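Local atomic coordinates of Exo-poly-alpha-D-galacturonosidase (Thermotoga maritima, PDB entry 3JUR), a protein that probably hydrolyses polygalacturonate, the backbone of pectin, as a heat-tolerant, tetrameric exo-acting glycosidase of family 28. Residues 21-26 and 59-64; 31-36 and 48-53; 66-71 and 85-90; 125-130 and 204-209; 131-136 and 190-195. All blocks are in the same frame, centred on the assembly; numbering follows the deposited sequence.

Contact 1 of 5, residues 21-26 and 59-64; sequences PQIPDR and GGRLIV
The Arg61 guanidinium has Asp25 OD1 at one edge, in its plane, and the carbonyl O of Arg26 over a face, while the Arg26 guanidinium takes Gly59 O at its edge, only 5° out of plane. Arg26 reaches that oxygen by turning at chi3, and NH1 donates to Gly59 O at 2.8 Å, coming down from above the carbonyl plane. The pairing of Asp25 with Arg61 is looser: NH1 points straight at OD1, but the salt bridge is weak at 3.3 Å between Arg61 NH1 and Asp25 OD1, with the two planes 45° apart. Glu27 is the stronger partner of Arg61, through NH2. Between the arginines the backbone makes the shortest bond, Arg61 N to Arg26 O at 2.7 Å, nearly straight. Gly60 leaves room for it, since a CB there would clash with Arg26 O. Behind, Pro24 CB rests 3.8 Å from Gly59 O and Ile23 CG2 3.8 Å from Gly60 O. The incoming chain is thus tied to the start of strand 60-64, just before 27-29 pairs with it in parallel, in the first coil of the parallel beta-helix that family 28 enzymes share.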
# COMPACT_ATOMS: atom_id res chain seq x y z
N PRO D 21 -7.21 43.30 23.65
CA PRO D 21 -7.89 44.46 24.24
C PRO D 21 -6.90 45.51 24.75
O PRO D 21 -5.86 45.17 25.31
CB PRO D 21 -8.66 43.86 25.41
CG PRO D 21 -7.94 42.59 25.75
CD PRO D 21 -7.43 42.08 24.44
N GLN D 22 -7.22 46.79 24.53
CA GLN D 22 -6.50 47.87 25.18
C GLN D 22 -6.88 47.86 26.66
O GLN D 22 -8.06 47.83 27.01
CB GLN D 22 -6.81 49.23 24.55
CG GLN D 22 -6.05 49.54 23.26
CD GLN D 22 -4.54 49.68 23.47
OE1 GLN D 22 -4.08 50.57 24.19
NE2 GLN D 22 -3.77 48.82 22.81
N ILE D 23 -5.86 47.86 27.52
CA ILE D 23 -6.05 47.93 28.96
C ILE D 23 -5.30 49.15 29.47
O ILE D 23 -4.09 49.27 29.24
CB ILE D 23 -5.53 46.64 29.68
CG1 ILE D 23 -6.25 45.37 29.18
CG2 ILE D 23 -5.62 46.77 31.20
CD1 ILE D 23 -7.74 45.27 29.52
N PRO D 24 -6.01 50.08 30.14
CA PRO D 24 -5.40 51.31 30.66
C PRO D 24 -4.10 51.05 31.43
O PRO D 24 -4.00 50.05 32.16
CB PRO D 24 -6.48 51.86 31.61
CG PRO D 24 -7.76 51.37 31.04
CD PRO D 24 -7.46 50.02 30.45
N ASP D 25 -3.13 51.94 31.26
CA ASP D 25 -1.84 51.82 31.95
C ASP D 25 -2.00 52.28 33.40
O ASP D 25 -1.86 53.47 33.71
CB ASP D 25 -0.76 52.63 31.22
CG ASP D 25 0.65 52.20 31.61
OD1 ASP D 25 0.90 50.98 31.77
OD2 ASP D 25 1.53 53.08 31.75
N ARG D 26 -2.31 51.33 34.27
CA ARG D 26 -2.71 51.59 35.65
C ARG D 26 -2.83 50.23 36.33
O ARG D 26 -3.38 49.29 35.74
CB ARG D 26 -4.07 52.30 35.65
CG ARG D 26 -4.41 53.07 36.89
CD ARG D 26 -5.83 53.64 36.82
NE ARG D 26 -5.96 54.79 35.92
CZ ARG D 26 -6.69 54.83 34.81
NH1 ARG D 26 -7.41 53.78 34.43
NH2 ARG D 26 -6.73 55.94 34.09
N GLY D 59 -10.41 51.63 34.72
CA GLY D 59 -9.84 50.33 34.40
C GLY D 59 -8.36 50.20 34.68
O GLY D 59 -7.72 51.13 35.16
N GLY D 60 -7.81 49.03 34.37
CA GLY D 60 -6.40 48.75 34.59
C GLY D 60 -6.15 47.31 34.97
O GLY D 60 -7.01 46.45 34.75
N ARG D 61 -4.97 47.06 35.54
CA ARG D 61 -4.52 45.71 35.90
C ARG D 61 -4.64 45.44 37.40
O ARG D 61 -4.22 46.26 38.22
CB ARG D 61 -3.07 45.47 35.43
CG ARG D 61 -2.80 45.79 33.94
CD ARG D 61 -1.35 45.48 33.50
NE ARG D 61 -0.35 46.28 34.21
CZ ARG D 61 0.11 47.47 33.81
NH1 ARG D 61 -0.32 48.04 32.69
NH2 ARG D 61 1.03 48.09 34.54
N LEU D 62 -5.22 44.29 37.74
CA LEU D 62 -5.26 43.81 39.12
C LEU D 62 -4.20 42.72 39.28
O LEU D 62 -4.31 41.65 38.67
CB LEU D 62 -6.66 43.29 39.49
CG LEU D 62 -6.89 42.50 40.80
CD1 LEU D 62 -6.32 43.21 42.02
CD2 LEU D 62 -8.37 42.20 41.01
N ILE D 63 -3.18 43.00 40.08
CA ILE D 63 -2.09 42.05 40.27
C ILE D 63 -2.37 41.12 41.45
O ILE D 63 -2.55 41.56 42.59
CB ILE D 63 -0.72 42.78 40.43
CG1 ILE D 63 -0.34 43.48 39.12
CG2 ILE D 63 0.38 41.80 40.85
CD1 ILE D 63 0.67 44.60 39.28
N VAL D 64 -2.43 39.82 41.15
CA VAL D 64 -2.53 38.77 42.15
C VAL D 64 -1.15 38.12 42.26
O VAL D 64 -0.77 37.33 41.39
CB VAL D 64 -3.59 37.69 41.76
CG1 VAL D 64 -3.73 36.65 42.85
CG2 VAL D 64 -4.94 38.33 41.44

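Contact 2 of 5, residues 31-36 and 48-53; sequences LDFGAR and KRAIEE
Helix 44-57 lies over the N-terminal end of the beta-helix, and this contact is where the loop leading toward it folds back on its outward surface. Phe33 does most of the work. With CG anti to its carbonyl carbon (chi1 -61°), the ring lies flat against the helix backbone at Ala50: the CA of Ala50 stands 3.9 Å from the centroid of the Phe33 ring and 8° off the normal, a CH-pi contact almost over the centre. On the same face Ala50 CB comes 3.7 Å from Phe33 CD2. One turn further along, Glu53 CB touches the tip of the ring, 4.0 Å from Phe33 CZ. A capping helix of this kind is a regular feature of parallel beta-helices, whose first coil would otherwise present its hydrophobic interior to water; Ala50 and Ile51 also pack on Leu62 of that coil. Replacing Phe33 by an alanine would remove the ring that packs on Ala50 CA and CB and on Glu53 CB, and would probably loosen the loop from the helix. Arg49 runs past the CD1 side of the ring, bent at chi3, so that its guanidinium lies with one face toward Phe33 CB, 4.2 Å from the plane, and stands 79° to the ring. Its NH2 sits 3.0 Å from Phe33 O, yet the angle is too poor for a hydrogen bond. That carbonyl is instead bonded by Ser46 OG, from the first turn of the same helix.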
# COMPACT_ATOMS: atom_id res chain seq x y z
N LEU D 31 -2.96 42.67 47.58
CA LEU D 31 -2.53 42.71 48.98
C LEU D 31 -2.77 44.07 49.64
O LEU D 31 -2.63 44.20 50.86
CB LEU D 31 -1.06 42.31 49.12
CG LEU D 31 -0.65 40.87 48.78
CD1 LEU D 31 0.86 40.74 48.85
CD2 LEU D 31 -1.32 39.86 49.70
N ASP D 32 -3.14 45.06 48.85
CA ASP D 32 -3.48 46.38 49.37
C ASP D 32 -4.97 46.48 49.73
O ASP D 32 -5.47 47.56 50.08
CB ASP D 32 -3.09 47.48 48.37
CG ASP D 32 -1.59 47.51 48.08
OD1 ASP D 32 -0.79 47.50 49.04
OD2 ASP D 32 -1.22 47.55 46.89
N PHE D 33 -5.67 45.35 49.66
CA PHE D 33 -7.11 45.30 49.94
C PHE D 33 -7.50 44.21 50.94
O PHE D 33 -8.61 43.68 50.90
CB PHE D 33 -7.90 45.17 48.64
CG PHE D 33 -7.70 46.31 47.69
CD1 PHE D 33 -8.48 47.46 47.78
CD2 PHE D 33 -6.72 46.25 46.70
CE1 PHE D 33 -8.30 48.52 46.90
CE2 PHE D 33 -6.53 47.30 45.83
CZ PHE D 33 -7.32 48.44 45.92
N GLY D 34 -6.58 43.88 51.85
CA GLY D 34 -6.87 42.96 52.95
C GLY D 34 -6.69 41.48 52.65
O GLY D 34 -6.89 40.65 53.53
N ALA D 35 -6.31 41.16 51.41
CA ALA D 35 -6.08 39.77 51.00
C ALA D 35 -4.81 39.19 51.62
O ALA D 35 -3.89 39.92 51.98
CB ALA D 35 -6.00 39.68 49.49
N ARG D 36 -4.79 37.87 51.74
CA ARG D 36 -3.62 37.13 52.20
C ARG D 36 -3.50 35.85 51.37
O ARG D 36 -4.49 35.15 51.15
CB ARG D 36 -3.76 36.80 53.68
CG ARG D 36 -2.43 36.60 54.41
CD ARG D 36 -2.48 37.17 55.82
NE ARG D 36 -2.77 38.60 55.79
CZ ARG D 36 -3.17 39.33 56.83
NH1 ARG D 36 -3.34 38.77 58.03
NH2 ARG D 36 -3.40 40.63 56.67
N LYS D 48 -13.32 42.25 45.08
CA LYS D 48 -14.43 43.14 44.75
C LYS D 48 -14.02 44.61 44.89
O LYS D 48 -14.33 45.43 44.02
CB LYS D 48 -15.65 42.82 45.61
CG LYS D 48 -16.99 43.17 44.96
CD LYS D 48 -17.96 43.77 45.97
CE LYS D 48 -17.85 45.30 45.99
NZ LYS D 48 -18.48 45.96 47.18
N ARG D 49 -13.32 44.94 45.97
CA ARG D 49 -12.89 46.31 46.22
C ARG D 49 -11.78 46.74 45.26
O ARG D 49 -11.74 47.89 44.82
CB ARG D 49 -12.44 46.48 47.67
CG ARG D 49 -13.01 47.71 48.36
CD ARG D 49 -12.28 47.99 49.67
NE ARG D 49 -11.97 46.76 50.40
CZ ARG D 49 -10.97 46.62 51.26
NH1 ARG D 49 -10.15 47.64 51.53
NH2 ARG D 49 -10.77 45.45 51.86
N ALA D 50 -10.88 45.81 44.94
CA ALA D 50 -9.79 46.08 44.00
C ALA D 50 -10.30 46.36 42.58
O ALA D 50 -9.81 47.27 41.92
CB ALA D 50 -8.79 44.94 43.98
N ILE D 51 -11.29 45.58 42.14
CA ILE D 51 -11.90 45.75 40.82
C ILE D 51 -12.65 47.08 40.73
O ILE D 51 -12.56 47.79 39.72
CB ILE D 51 -12.81 44.54 40.45
CG1 ILE D 51 -11.96 43.31 40.13
CG2 ILE D 51 -13.72 44.87 39.26
CD1 ILE D 51 -12.73 42.00 40.00
N GLU D 52 -13.39 47.42 41.79
CA GLU D 52 -14.12 48.68 41.86
C GLU D 52 -13.19 49.90 41.93
O GLU D 52 -13.45 50.91 41.28
CB GLU D 52 -15.13 48.66 43.02
CG GLU D 52 -15.79 50.02 43.38
CD GLU D 52 -16.47 50.71 42.19
OE1 GLU D 52 -16.96 50.02 41.27
OE2 GLU D 52 -16.52 51.96 42.20
N GLU D 53 -12.10 49.79 42.69
CA GLU D 53 -11.11 50.86 42.74
C GLU D 53 -10.53 51.12 41.34
O GLU D 53 -10.37 52.27 40.94
CB GLU D 53 -10.00 50.56 43.75
CG GLU D 53 -9.01 51.71 43.99
CD GLU D 53 -9.59 52.84 44.82
OE1 GLU D 53 -10.43 53.61 44.29
OE2 GLU D 53 -9.20 52.98 46.00

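Contact 3 of 5, residues 66-71 and 85-90; sequences EGVFLT and KGTIKF
Two parallel strands, 68-71 and 87-90, exchange four backbone hydrogen bonds, donor and acceptor passing from one strand to the other. Thr87 N gives to Gly67 O at 2.9 Å, nearly along the C=O axis, and Phe69 N returns the bond to Thr87 O at 2.9 Å, in the carbonyl plane. Further on, Lys89 N reaches Phe69 O at 2.8 Å from above the plane of that carbonyl, and Thr71 N closes the series on Lys89 O at 3.2 Å, the longest of the four. Lys89 O also receives the CA-H of Leu70, with Leu70 CA 3.2 Å from Lys89 O, so this oxygen is gripped twice. On the other edge of 66-71, Val68 bonds to Gly37 and Gly39, and Leu70 to Cys43; beyond 87-90, Ile88 N and O probably bond Val132 O and Asp134 N. On the face with Val68 and Leu70, the Lys89 chain lies alongside both, its CD 3.7 Å from Leu70 CD2 and its CB 3.8 Å from Val68 CG1, and its NZ ends on Asp134 and the hydroxyl of Ser136. Phe69, Thr71, Ile88 and Phe90 fill the opposite, buried face, where Thr71 CG2 meets Ile88 CG2 at 3.6 Å. At the rim, across the subunit interface, Glu66 OE2 pairs in a salt bridge with Lys85 NZ of the second subunit, close to Glu66 of that subunit. That like charge would tend to raise the pKa of Glu66, and the neighbouring subunit's lysine probably offsets this.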
# COMPACT_ATOMS: atom_id res chain seq x y z
N GLU D 66 2.29 36.04 44.19
CA GLU D 66 2.57 34.72 44.77
C GLU D 66 1.68 34.44 45.99
O GLU D 66 1.37 35.35 46.76
CB GLU D 66 4.05 34.63 45.16
CG GLU D 66 4.46 33.47 46.08
CD GLU D 66 5.66 33.81 46.98
OE1 GLU D 66 5.66 34.88 47.62
OE2 GLU D 66 6.61 32.99 47.06
N GLY D 67 1.28 33.18 46.14
CA GLY D 67 0.46 32.74 47.27
C GLY D 67 -0.78 32.02 46.79
O GLY D 67 -1.01 31.91 45.57
N VAL D 68 -1.56 31.49 47.73
CA VAL D 68 -2.87 30.90 47.41
C VAL D 68 -3.97 31.79 47.99
O VAL D 68 -4.00 32.05 49.19
CB VAL D 68 -3.01 29.44 47.92
CG1 VAL D 68 -4.36 28.85 47.49
CG2 VAL D 68 -1.86 28.56 47.39
N PHE D 69 -4.85 32.26 47.12
CA PHE D 69 -5.89 33.22 47.49
C PHE D 69 -7.29 32.60 47.41
O PHE D 69 -7.79 32.29 46.32
CB PHE D 69 -5.79 34.47 46.60
CG PHE D 69 -4.55 35.28 46.83
CD1 PHE D 69 -4.54 36.31 47.77
CD2 PHE D 69 -3.38 35.00 46.13
CE1 PHE D 69 -3.39 37.06 47.99
CE2 PHE D 69 -2.22 35.75 46.35
CZ PHE D 69 -2.23 36.78 47.28
N LEU D 70 -7.91 32.42 48.58
CA LEU D 70 -9.26 31.85 48.68
C LEU D 70 -10.30 32.93 48.43
O LEU D 70 -10.22 34.01 48.98
CB LEU D 70 -9.50 31.23 50.07
CG LEU D 70 -8.72 29.99 50.51
CD1 LEU D 70 -9.33 29.41 51.78
CD2 LEU D 70 -8.67 28.94 49.41
N THR D 71 -11.28 32.60 47.59
CA THR D 71 -12.33 33.55 47.22
C THR D 71 -13.57 32.85 46.67
O THR D 71 -13.49 31.72 46.16
CB THR D 71 -11.82 34.60 46.17
OG1 THR D 71 -12.92 35.41 45.72
CG2 THR D 71 -11.20 33.91 44.96
N LYS D 85 -0.39 35.77 39.10
CA LYS D 85 0.95 35.21 39.31
C LYS D 85 0.89 34.01 40.26
O LYS D 85 1.52 32.99 40.01
CB LYS D 85 1.91 36.26 39.88
CG LYS D 85 2.33 37.35 38.91
CD LYS D 85 3.25 38.34 39.62
CE LYS D 85 3.88 39.34 38.66
NZ LYS D 85 4.93 40.15 39.36
N GLY D 86 0.12 34.15 41.34
CA GLY D 86 -0.08 33.07 42.30
C GLY D 86 -1.22 32.15 41.89
O GLY D 86 -1.44 31.92 40.70
N THR D 87 -1.93 31.62 42.88
CA THR D 87 -3.09 30.77 42.66
C THR D 87 -4.34 31.49 43.17
O THR D 87 -4.35 32.03 44.28
CB THR D 87 -2.93 29.40 43.38
OG1 THR D 87 -1.82 28.68 42.84
CG2 THR D 87 -4.20 28.53 43.26
N ILE D 88 -5.39 31.51 42.35
CA ILE D 88 -6.72 31.87 42.82
C ILE D 88 -7.48 30.57 43.05
O ILE D 88 -7.76 29.83 42.11
CB ILE D 88 -7.49 32.78 41.81
CG1 ILE D 88 -6.74 34.10 41.59
CG2 ILE D 88 -8.89 33.06 42.33
CD1 ILE D 88 -7.32 34.98 40.48
N LYS D 89 -7.77 30.28 44.32
CA LYS D 89 -8.45 29.05 44.69
C LYS D 89 -9.87 29.36 45.14
O LYS D 89 -10.07 30.02 46.17
CB LYS D 89 -7.68 28.28 45.78
CG LYS D 89 -8.32 26.94 46.15
CD LYS D 89 -7.51 26.18 47.20
CE LYS D 89 -8.13 24.82 47.49
NZ LYS D 89 -8.27 24.01 46.24
N PHE D 90 -10.84 28.87 44.38
CA PHE D 90 -12.24 29.18 44.63
C PHE D 90 -12.84 28.32 45.72
O PHE D 90 -12.66 27.11 45.73
CB PHE D 90 -13.04 29.10 43.33
CG PHE D 90 -12.67 30.18 42.36
CD1 PHE D 90 -11.65 29.97 41.43
CD2 PHE D 90 -13.32 31.41 42.39
CE1 PHE D 90 -11.30 30.97 40.54
CE2 PHE D 90 -12.97 32.41 41.50
CZ PHE D 90 -11.96 32.19 40.58

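Contact 4 of 5, residues 125-130 and 204-209; sequences VAITGS and EGVKII
Strand 125-128 pairs in parallel with 201-204, and the last bond before the corner runs from Glu204 N to Ile127 O at 2.7 Å, almost straight and along the C=O axis. Thr128 and Glu204 stand side by side. Glu204, with CG in the crowded position between N and carbonyl carbon (chi1 64°) and extended beyond, lays its CG 3.6 Å from Thr128 CG2, while OE1 comes 3.5 Å from Thr128 CG2. Their polar bonds go to other residues: Thr128 OG1 bonds to Glu81 and His83, and Glu204 OE2 forms a salt bridge with Arg227. The Ile127 and Val206 side chains cross at about a right angle, with Ile127 CG2 4.1 Å from Val206 CG1. An alanine in place of Glu204 would lose both the methylene contact on Thr128 and the charge facing Arg227, and would probably weaken the hold on that arginine. Thr128 CA makes a CH...O contact with the carbonyl O of Glu204 at 3.3 Å, and Gly129 and Gly205 then turn both chains. At Gly205 a side chain would run into Gly129 O, which lies 3.0 Å from Gly205 CA. Val206 N passes close to that same oxygen at an angle too poor for a bond and turns weakly to Glu204 O instead. Past the corner, a water donates to both Ser130 O and Gly205 O, the latter at 3.3 Å. Polar groups from successive coils of the parallel beta-helix thus line up at this corner, and the paired arginine would favour an ionised Glu204.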
# COMPACT_ATOMS: atom_id res chain seq x y z
N VAL D 125 -11.69 43.04 28.36
CA VAL D 125 -11.47 42.30 29.60
C VAL D 125 -10.42 41.22 29.35
O VAL D 125 -10.46 40.53 28.33
CB VAL D 125 -12.80 41.70 30.14
CG1 VAL D 125 -12.54 40.84 31.37
CG2 VAL D 125 -13.78 42.82 30.50
N ALA D 126 -9.46 41.09 30.26
CA ALA D 126 -8.36 40.13 30.07
C ALA D 126 -8.03 39.35 31.33
O ALA D 126 -8.15 39.86 32.45
CB ALA D 126 -7.12 40.84 29.54
N ILE D 127 -7.62 38.09 31.14
CA ILE D 127 -7.03 37.29 32.21
C ILE D 127 -5.65 36.85 31.74
O ILE D 127 -5.53 36.12 30.75
CB ILE D 127 -7.91 36.08 32.58
CG1 ILE D 127 -9.28 36.54 33.10
CG2 ILE D 127 -7.20 35.18 33.59
CD1 ILE D 127 -10.35 35.46 33.08
N THR D 128 -4.61 37.31 32.43
CA THR D 128 -3.23 37.11 31.99
C THR D 128 -2.37 36.58 33.14
O THR D 128 -2.86 36.42 34.27
CB THR D 128 -2.60 38.43 31.44
OG1 THR D 128 -2.38 39.36 32.51
CG2 THR D 128 -3.50 39.09 30.40
N GLY D 129 -1.10 36.30 32.86
CA GLY D 129 -0.16 35.84 33.89
C GLY D 129 0.10 34.36 33.80
O GLY D 129 -0.53 33.66 33.02
N SER D 130 1.02 33.86 34.62
CA SER D 130 1.40 32.46 34.56
C SER D 130 0.95 31.67 35.80
O SER D 130 1.49 30.60 36.09
CB SER D 130 2.91 32.34 34.39
OG SER D 130 3.56 32.89 35.53
N GLU D 204 -4.90 34.48 28.67
CA GLU D 204 -3.56 34.00 28.34
C GLU D 204 -2.75 33.56 29.55
O GLU D 204 -2.96 34.05 30.66
CB GLU D 204 -2.78 35.04 27.52
CG GLU D 204 -2.48 36.35 28.25
CD GLU D 204 -1.47 37.23 27.51
OE1 GLU D 204 -0.96 38.20 28.11
OE2 GLU D 204 -1.18 36.95 26.33
N GLY D 205 -1.83 32.62 29.32
CA GLY D 205 -0.82 32.28 30.32
C GLY D 205 -1.24 31.31 31.41
O GLY D 205 -0.48 30.42 31.77
N VAL D 206 -2.45 31.50 31.94
CA VAL D 206 -2.88 30.79 33.15
C VAL D 206 -3.10 29.28 32.98
O VAL D 206 -3.38 28.80 31.88
CB VAL D 206 -4.16 31.43 33.75
CG1 VAL D 206 -3.89 32.86 34.21
CG2 VAL D 206 -5.33 31.37 32.76
N LYS D 207 -2.94 28.55 34.08
CA LYS D 207 -3.33 27.15 34.16
C LYS D 207 -4.68 27.05 34.86
O LYS D 207 -4.94 27.78 35.83
CB LYS D 207 -2.28 26.34 34.93
CG LYS D 207 -2.52 24.84 34.90
CD LYS D 207 -1.52 24.08 35.74
CE LYS D 207 -1.71 22.59 35.55
NZ LYS D 207 -0.73 21.80 36.35
N ILE D 208 -5.54 26.16 34.36
CA ILE D 208 -6.87 25.94 34.95
C ILE D 208 -7.06 24.48 35.37
O ILE D 208 -6.95 23.58 34.54
CB ILE D 208 -8.00 26.35 33.97
CG1 ILE D 208 -7.93 27.85 33.66
CG2 ILE D 208 -9.38 25.99 34.55
CD1 ILE D 208 -8.77 28.27 32.48
N ILE D 209 -7.36 24.29 36.66
CA ILE D 209 -7.52 22.97 37.29
C ILE D 209 -8.83 22.85 38.09
O ILE D 209 -9.43 23.87 38.48
CB ILE D 209 -6.32 22.61 38.23
CG1 ILE D 209 -6.20 23.60 39.40
CG2 ILE D 209 -5.01 22.54 37.45
CD1 ILE D 209 -5.06 23.28 40.37
O HOH W 1 0.59 28.56 34.26

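Contact 5 of 5, residues 131-136 and 190-195; sequences GVLDGS and PSFVQF
Phe192 starts from a CB directed at strand 132-134, and CG lies anti to the backbone N (chi1 -162°), so the ring is carried across to the other chain segment, where its outer atoms CE1, CZ and CE2 do the touching. CE1 comes up to the turn, 3.4 Å from Gly135 N and 3.6 Å from Gly135 CA, close enough that any side chain at Gly135 would collide with CE1. CZ, the tip, sits between the peptide and the side chain before it: Leu133 CB is 3.7 Å away from Phe192 CZ. CE2 falls back toward the same Leu133 CB at 4.0 Å and also meets the ring of Phe90. Asp134 N lies at the ring edge, in plane. Beside this, the Leu133 and Val193 side chains cross at about a right angle, Leu133 CD1 4.0 Å from Val193 CG2. No hydrogen bond joins the two segments; the polar work stays within 131-136, where Asp134 OD1 accepts from Ser136 N at 3.0 Å in an Asx turn that shapes the bend around Gly135. Asn210 also bonds that OD1. Every touching residue is buried. Even the nearest alpha carbons, Gly135 CA and Phe192 CA, are 7.0 Å apart and the strands do not pair, so the side chains meet across the interior of the coil, in the apolar packing that fills the core of a parallel beta-helix.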
# COMPACT_ATOMS: atom_id res chain seq x y z
N GLY D 131 -0.04 32.20 36.50
CA GLY D 131 -0.53 31.57 37.73
C GLY D 131 -1.64 30.57 37.48
O GLY D 131 -1.87 30.15 36.35
N VAL D 132 -2.34 30.19 38.55
CA VAL D 132 -3.32 29.10 38.50
C VAL D 132 -4.71 29.56 38.92
O VAL D 132 -4.87 30.32 39.88
CB VAL D 132 -2.85 27.92 39.39
CG1 VAL D 132 -3.85 26.76 39.37
CG2 VAL D 132 -1.46 27.44 38.97
N LEU D 133 -5.72 29.10 38.18
CA LEU D 133 -7.11 29.20 38.62
C LEU D 133 -7.56 27.81 39.05
O LEU D 133 -7.57 26.86 38.26
CB LEU D 133 -8.01 29.76 37.50
CG LEU D 133 -7.59 31.07 36.80
CD1 LEU D 133 -8.61 31.43 35.74
CD2 LEU D 133 -7.39 32.24 37.77
N ASP D 134 -7.91 27.69 40.33
CA ASP D 134 -8.24 26.40 40.93
C ASP D 134 -9.69 26.41 41.42
O ASP D 134 -10.02 27.02 42.44
CB ASP D 134 -7.26 26.10 42.07
CG ASP D 134 -7.55 24.80 42.80
OD1 ASP D 134 -8.49 24.05 42.43
OD2 ASP D 134 -6.82 24.52 43.77
N GLY D 135 -10.56 25.73 40.66
CA GLY D 135 -12.00 25.71 40.94
C GLY D 135 -12.42 24.87 42.13
O GLY D 135 -13.59 24.91 42.53
N SER D 136 -11.48 24.09 42.66
CA SER D 136 -11.68 23.22 43.83
C SER D 136 -12.75 22.13 43.68
O SER D 136 -13.23 21.59 44.68
CB SER D 136 -11.95 24.05 45.10
OG SER D 136 -10.87 24.91 45.38
N PRO D 190 -22.12 25.55 37.66
CA PRO D 190 -21.78 26.71 36.84
C PRO D 190 -20.53 26.45 35.98
O PRO D 190 -19.75 25.55 36.29
CB PRO D 190 -21.49 27.78 37.88
CG PRO D 190 -20.92 27.02 39.04
CD PRO D 190 -21.62 25.68 39.04
N SER D 191 -20.36 27.23 34.91
CA SER D 191 -19.10 27.25 34.15
C SER D 191 -17.98 27.81 35.04
O SER D 191 -18.25 28.46 36.06
CB SER D 191 -19.24 28.10 32.89
OG SER D 191 -20.11 27.51 31.93
N PHE D 192 -16.73 27.55 34.67
CA PHE D 192 -15.59 28.11 35.40
C PHE D 192 -15.41 29.59 35.01
O PHE D 192 -15.79 30.48 35.76
CB PHE D 192 -14.32 27.29 35.14
CG PHE D 192 -13.22 27.51 36.16
CD1 PHE D 192 -12.45 26.44 36.60
CD2 PHE D 192 -12.93 28.79 36.66
CE1 PHE D 192 -11.42 26.62 37.52
CE2 PHE D 192 -11.90 28.98 37.58
CZ PHE D 192 -11.15 27.89 38.02
N VAL D 193 -14.83 29.83 33.84
CA VAL D 193 -14.63 31.20 33.34
C VAL D 193 -15.68 31.47 32.25
O VAL D 193 -15.74 30.77 31.25
CB VAL D 193 -13.19 31.41 32.78
CG1 VAL D 193 -13.00 32.83 32.26
CG2 VAL D 193 -12.13 31.06 33.82
N GLN D 194 -16.51 32.49 32.47
CA GLN D 194 -17.56 32.82 31.51
C GLN D 194 -17.60 34.30 31.19
O GLN D 194 -17.68 35.15 32.08
CB GLN D 194 -18.94 32.33 32.00
CG GLN D 194 -20.05 32.39 30.94
CD GLN D 194 -21.37 31.78 31.41
OE1 GLN D 194 -22.11 32.39 32.18
NE2 GLN D 194 -21.65 30.57 30.95
N PHE D 195 -17.49 34.60 29.89
CA PHE D 195 -17.71 35.94 29.36
C PHE D 195 -19.04 35.89 28.63
O PHE D 195 -19.20 35.14 27.66
CB PHE D 195 -16.59 36.32 28.38
CG PHE D 195 -15.22 36.28 28.99
CD1 PHE D 195 -14.71 37.38 29.68
CD2 PHE D 195 -14.42 35.13 28.89
CE1 PHE D 195 -13.44 37.35 30.25
CE2 PHE D 195 -13.15 35.09 29.46
CZ PHE D 195 -12.66 36.21 30.15

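How the contacts relate
Contacts 1 and 2 sit at the N-terminal end of the beta-helix and touch where Leu62 of contact 1 packs on Ala50 and Ile51 of contact 2; contact 2 is the most exposed, and rests on CH-pi and apolar contacts with no hydrogen bond across it, whereas contact 1 mixes backbone and arginine bonds. Contacts 3, 4 and 5 step inward along the coils. Contact 5, wholly buried and apolar across its segments, adjoins contacts 3 and 4: strand 132-134 lies between 87-90 and 207-209, and Phe192 touches Phe90 and Ile208. Contact 3 is strand pairing with a subunit interface at its rim; contact 4, whose chain loop encloses contact 5, is a coil corner with a glutamate salt-bridged outside the contact.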